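Local structure of packaging enzyme P4 (Pseudomonas phage phi13, 4BLP) at residues K79-T84 with I106-F111; L202-T205 with R209-I212. The protein probably acts as a hexameric, RecA-like NTPase and helicase that uses NTP hydrolysis to package viral RNA into the capsid of this dsRNA phage. All coordinates share one frame; numbering follows the deposited sequence.

Leu202 of helix 193-205 joins interaction 1 to interaction 2: its CD2 is 3.8 Å from Leu82 O and its CD1 is 3.9 Å from Ile106 CG1. Interaction 1 sets the first turns of helix 79-91 against the bend 106-111; interaction 2 lays the end of helix 193-205 on strand 210-213. Their centres lie about 14 Å apart, and Leu82 CD2 also comes within 3.9 Å of Thr205 OG1, so that small aliphatic contacts in series link one layer of the fold to the next. Helix 193-205 thus presents one face to the small antiparallel sheet region and another to the large mixed sheet, which carries a probable Walker A P-loop after strand 147-152.

Interaction 1 of 2, residues K79-T84 with I106-F111; sequences KDALST and IRAVVF
Ala108 and Val109 are the residues of 106-111 that meet helix 79-91, and between them they show how a short bend can pack against the start of a helix without a polar bond across the interface. The bend is a single helix-like turn, closed by the bond from Val109 N to Ile106 O. Ala108 then offers both its methyl and its carbonyl to one partner. Ala81 CB, directed at the bend, lies 3.7 Å from Ala108 O and 4.0 Å from Ala108 CB, so a single methyl covers a peptide group and a side chain together. Val109 follows, at the closest approach of the backbones, with its CA 5.2 Å from that of Ala81, a spacing that the small alanine allows. Its two branches divide the work. CG2 sits over the helix backbone, 4.1 Å from Ala81 O, while CG1 lies anti to the backbone N (chi1 178°) and turns to Leu82, with 3.9 Å to Leu82 CD1 and 4.0 Å to Leu82 CB. The leucine and valine side chains run at a slant to each other, and beyond Val109 Leu82 continues onto Leu201 of helix 193-205. On the helix itself, Thr84 OG1 donates to Asp80 O at 2.9 Å, joining Thr84 N on the opposite face of that carbonyl. The backbone of Val109 is hydrogen-bonded to that of Asp78, and the side-chain OD1 of Asp78 accepts from Ala81 N at the helix start. Past Val109 the chain extends into strand 110-111, where the backbone of Phe111 pairs with Val76. The whole is a strand-to-helix junction, in which strand 73-78 runs directly into helix 79-91 and the bend leading into 110-111 packs on the first helical turn, beside the outer strand of a three-stranded antiparallel sheet.

Interaction 2 of 2, residues L202-T205 with R209-I212; sequences LLAT and RVVI
The last turn of helix 193-205 and the first residues of strand 210-213 face each other across a short connection of three residues, with the backbones nearest at Ala204 and Val210, whose CA atoms are 6.2 Å apart. Side chains carry most of the contact, and Val210, pointing at the helix, supplies both of its branches. CG1 lies between the backbone N and the carbonyl carbon (chi1 48°) and comes up to the alanine, 3.9 Å from Ala204 CB and 4.0 Å from Ala204 N, so it touches the helix backbone as well as the methyl. CG2 goes the other way, to Leu203, where it meets CD1 at 4.1 Å; the two side chains cross at about a right angle. Val210 thus bridges two successive helical residues, one with each branch. This is the helix-to-strand return of a beta-alpha-beta crossover, from strand 187-189 to strand 210-213, in the RecA-like mixed sheet. Around it, Leu203 and Val210 both rest on Val170 and Ile172 of strand 170-173, while Ala204 and Val210 reach Leu253 of strand 252-257. The helix thus spans strand 210-213 and its two parallel neighbours, and Leu202 and Thr205 turn to helix 79-91.

Interaction 1 of 2, residues K79-T84 with I106-F111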
loop_
_atom_site.group_PDB
_atom_site.type_symbol
_atom_site.label_atom_id
_atom_site.label_comp_id
_atom_site.label_asym_id
_atom_site.label_seq_id
_atom_site.Cartn_x
_atom_site.Cartn_y
_atom_site.Cartn_z
ATOM N N LYS D 79 -29.399 -17.602 -12.430
ATOM C CA LYS D 79 -29.760 -18.562 -13.480
ATOM C C LYS D 79 -31.195 -18.394 -13.966
ATOM O O LYS D 79 -31.468 -18.719 -15.120
ATOM C CB LYS D 79 -29.588 -20.011 -12.946
ATOM C CG LYS D 79 -28.102 -20.321 -12.717
ATOM C CD LYS D 79 -27.934 -21.785 -12.228
ATOM C CE LYS D 79 -28.186 -21.858 -10.744
ATOM N NZ LYS D 79 -28.181 -23.267 -10.250
ATOM N N ASP D 80 -32.123 -17.948 -13.086
ATOM C CA ASP D 80 -33.522 -17.811 -13.474
ATOM C C ASP D 80 -33.727 -16.525 -14.295
ATOM O O ASP D 80 -34.485 -16.536 -15.291
ATOM C CB ASP D 80 -34.440 -17.831 -12.249
ATOM C CG ASP D 80 -34.555 -19.196 -11.605
ATOM O OD1 ASP D 80 -33.989 -20.166 -12.168
ATOM O OD2 ASP D 80 -35.180 -19.285 -10.540
ATOM N N ALA D 81 -33.078 -15.422 -13.873
ATOM C CA ALA D 81 -33.133 -14.183 -14.675
ATOM C C ALA D 81 -32.502 -14.473 -16.047
ATOM O O ALA D 81 -33.050 -14.081 -17.081
ATOM C CB ALA D 81 -32.395 -13.049 -13.963
ATOM N N LEU D 82 -31.384 -15.243 -16.057
ATOM C CA LEU D 82 -30.729 -15.578 -17.308
ATOM C C LEU D 82 -31.624 -16.414 -18.218
ATOM O O LEU D 82 -31.723 -16.108 -19.408
ATOM C CB LEU D 82 -29.409 -16.333 -17.041
ATOM C CG LEU D 82 -28.708 -16.862 -18.292
ATOM C CD1 LEU D 82 -28.273 -15.684 -19.246
ATOM C CD2 LEU D 82 -27.486 -17.753 -17.897
ATOM N N SER D 83 -32.187 -17.519 -17.696
ATOM C CA SER D 83 -32.984 -18.400 -18.555
ATOM C C SER D 83 -34.238 -17.690 -19.040
ATOM O O SER D 83 -34.568 -17.811 -20.228
ATOM C CB SER D 83 -33.320 -19.711 -17.829
ATOM O OG SER D 83 -34.131 -19.411 -16.712
ATOM N N THR D 84 -34.912 -16.913 -18.169
ATOM C CA THR D 84 -36.143 -16.198 -18.544
ATOM C C THR D 84 -35.859 -15.167 -19.662
ATOM O O THR D 84 -36.583 -15.106 -20.667
ATOM C CB THR D 84 -36.745 -15.468 -17.297
ATOM O OG1 THR D 84 -37.179 -16.467 -16.396
ATOM C CG2 THR D 84 -37.990 -14.593 -17.671
ATOM N N ILE D 106 -31.953 -6.504 -17.463
ATOM C CA ILE D 106 -30.679 -7.212 -17.676
ATOM C C ILE D 106 -29.721 -7.025 -16.469
ATOM O O ILE D 106 -28.868 -7.886 -16.239
ATOM C CB ILE D 106 -30.077 -6.733 -19.019
ATOM C CG1 ILE D 106 -30.922 -7.357 -20.186
ATOM C CG2 ILE D 106 -28.575 -7.091 -19.175
ATOM C CD1 ILE D 106 -30.721 -6.619 -21.590
ATOM N N ARG D 107 -29.915 -5.986 -15.657
ATOM C CA ARG D 107 -29.087 -5.816 -14.432
ATOM C C ARG D 107 -29.267 -7.005 -13.468
ATOM O O ARG D 107 -28.395 -7.259 -12.652
ATOM C CB ARG D 107 -29.501 -4.525 -13.711
ATOM C CG ARG D 107 -29.298 -3.244 -14.547
ATOM C CD ARG D 107 -29.941 -2.069 -13.800
ATOM N NE ARG D 107 -30.047 -0.870 -14.626
ATOM C CZ ARG D 107 -29.079 0.026 -14.770
ATOM N NH1 ARG D 107 -27.921 -0.125 -14.138
ATOM N NH2 ARG D 107 -29.260 1.085 -15.547
ATOM N N ALA D 108 -30.436 -7.703 -13.556
ATOM C CA ALA D 108 -30.725 -8.859 -12.700
ATOM C C ALA D 108 -29.910 -10.112 -13.053
ATOM O O ALA D 108 -29.825 -11.053 -12.239
ATOM C CB ALA D 108 -32.210 -9.195 -12.801
ATOM N N VAL D 109 -29.379 -10.175 -14.286
ATOM C CA VAL D 109 -28.701 -11.378 -14.778
ATOM C C VAL D 109 -27.306 -11.512 -14.144
ATOM O O VAL D 109 -26.945 -12.595 -13.734
ATOM C CB VAL D 109 -28.612 -11.392 -16.332
ATOM C CG1 VAL D 109 -27.839 -12.640 -16.831
ATOM C CG2 VAL D 109 -30.009 -11.339 -16.961
ATOM N N VAL D 110 -26.505 -10.420 -14.166
ATOM C CA VAL D 110 -25.166 -10.408 -13.536
ATOM C C VAL D 110 -25.106 -9.112 -12.784
ATOM O O VAL D 110 -25.404 -8.048 -13.372
ATOM C CB VAL D 110 -23.984 -10.523 -14.537
ATOM C CG1 VAL D 110 -22.627 -10.387 -13.810
ATOM C CG2 VAL D 110 -24.048 -11.828 -15.338
ATOM N N PHE D 111 -24.751 -9.165 -11.512
ATOM C CA PHE D 111 -24.691 -7.929 -10.738
ATOM C C PHE D 111 -23.686 -8.042 -9.628
ATOM O O PHE D 111 -23.324 -9.161 -9.210
ATOM C CB PHE D 111 -26.092 -7.580 -10.143
ATOM C CG PHE D 111 -26.677 -8.646 -9.218
ATOM C CD1 PHE D 111 -27.427 -9.709 -9.736
ATOM C CD2 PHE D 111 -26.440 -8.606 -7.848
ATOM C CE1 PHE D 111 -27.942 -10.708 -8.892
ATOM C CE2 PHE D 111 -26.926 -9.612 -7.002
ATOM C CZ PHE D 111 -27.687 -10.659 -7.530
#

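Interaction 2 of 2, residues L202-T205 with R209-I212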
loop_
_atom_site.group_PDB
_atom_site.type_symbol
_atom_site.label_atom_id
_atom_site.label_comp_id
_atom_site.label_asym_id
_atom_site.label_seq_id
_atom_site.Cartn_x
_atom_site.Cartn_y
_atom_site.Cartn_z
ATOM N N LEU D 202 -26.439 -13.918 -22.077
ATOM C CA LEU D 202 -27.762 -13.945 -22.733
ATOM C C LEU D 202 -27.654 -14.363 -24.201
ATOM O O LEU D 202 -28.401 -15.250 -24.655
ATOM C CB LEU D 202 -28.444 -12.570 -22.606
ATOM C CG LEU D 202 -29.043 -12.294 -21.220
ATOM C CD1 LEU D 202 -29.247 -10.738 -21.022
ATOM C CD2 LEU D 202 -30.367 -13.020 -21.073
ATOM N N LEU D 203 -26.736 -13.758 -24.937
ATOM C CA LEU D 203 -26.527 -14.085 -26.346
ATOM C C LEU D 203 -26.080 -15.538 -26.525
ATOM O O LEU D 203 -26.619 -16.229 -27.361
ATOM C CB LEU D 203 -25.474 -13.151 -26.940
ATOM C CG LEU D 203 -25.981 -11.726 -27.204
ATOM C CD1 LEU D 203 -24.815 -10.811 -27.378
ATOM C CD2 LEU D 203 -26.956 -11.675 -28.447
ATOM N N ALA D 204 -25.126 -16.013 -25.715
ATOM C CA ALA D 204 -24.651 -17.400 -25.842
ATOM C C ALA D 204 -25.769 -18.393 -25.488
ATOM O O ALA D 204 -25.941 -19.419 -26.173
ATOM C CB ALA D 204 -23.429 -17.604 -24.947
ATOM N N THR D 205 -26.567 -18.080 -24.450
ATOM C CA THR D 205 -27.687 -18.949 -24.042
ATOM C C THR D 205 -28.724 -19.000 -25.176
ATOM O O THR D 205 -29.360 -20.064 -25.392
ATOM C CB THR D 205 -28.283 -18.456 -22.703
ATOM O OG1 THR D 205 -27.250 -18.557 -21.701
ATOM C CG2 THR D 205 -29.492 -19.292 -22.225
ATOM N N ARG D 209 -23.159 -17.224 -31.645
ATOM C CA ARG D 209 -21.709 -17.309 -31.504
ATOM C C ARG D 209 -21.305 -15.895 -31.173
ATOM O O ARG D 209 -21.366 -15.030 -32.051
ATOM C CB ARG D 209 -21.000 -17.815 -32.790
ATOM C CG ARG D 209 -19.451 -17.697 -32.691
ATOM C CD ARG D 209 -18.825 -18.515 -31.535
ATOM N NE ARG D 209 -19.130 -19.943 -31.684
ATOM C CZ ARG D 209 -19.767 -20.683 -30.787
ATOM N NH1 ARG D 209 -20.068 -20.179 -29.593
ATOM N NH2 ARG D 209 -20.071 -21.945 -31.057
ATOM N N VAL D 210 -20.930 -15.660 -29.916
ATOM C CA VAL D 210 -20.635 -14.303 -29.450
ATOM C C VAL D 210 -19.154 -14.159 -29.164
ATOM O O VAL D 210 -18.532 -15.018 -28.524
ATOM C CB VAL D 210 -21.532 -13.912 -28.213
ATOM C CG1 VAL D 210 -21.557 -14.989 -27.143
ATOM C CG2 VAL D 210 -21.122 -12.568 -27.599
ATOM N N VAL D 211 -18.597 -13.046 -29.628
ATOM C CA VAL D 211 -17.183 -12.700 -29.406
ATOM C C VAL D 211 -17.167 -11.411 -28.620
ATOM O O VAL D 211 -17.971 -10.526 -28.902
ATOM C CB VAL D 211 -16.473 -12.551 -30.784
ATOM C CG1 VAL D 211 -15.172 -11.747 -30.660
ATOM C CG2 VAL D 211 -16.270 -13.930 -31.444
ATOM N N ILE D 212 -16.249 -11.287 -27.669
ATOM C CA ILE D 212 -16.107 -10.063 -26.874
ATOM C C ILE D 212 -14.825 -9.356 -27.265
ATOM O O ILE D 212 -13.732 -9.898 -27.093
ATOM C CB ILE D 212 -16.151 -10.333 -25.354
ATOM C CG1 ILE D 212 -17.507 -11.030 -25.004
ATOM C CG2 ILE D 212 -16.007 -9.020 -24.571
ATOM C CD1 ILE D 212 -17.330 -12.181 -24.065
#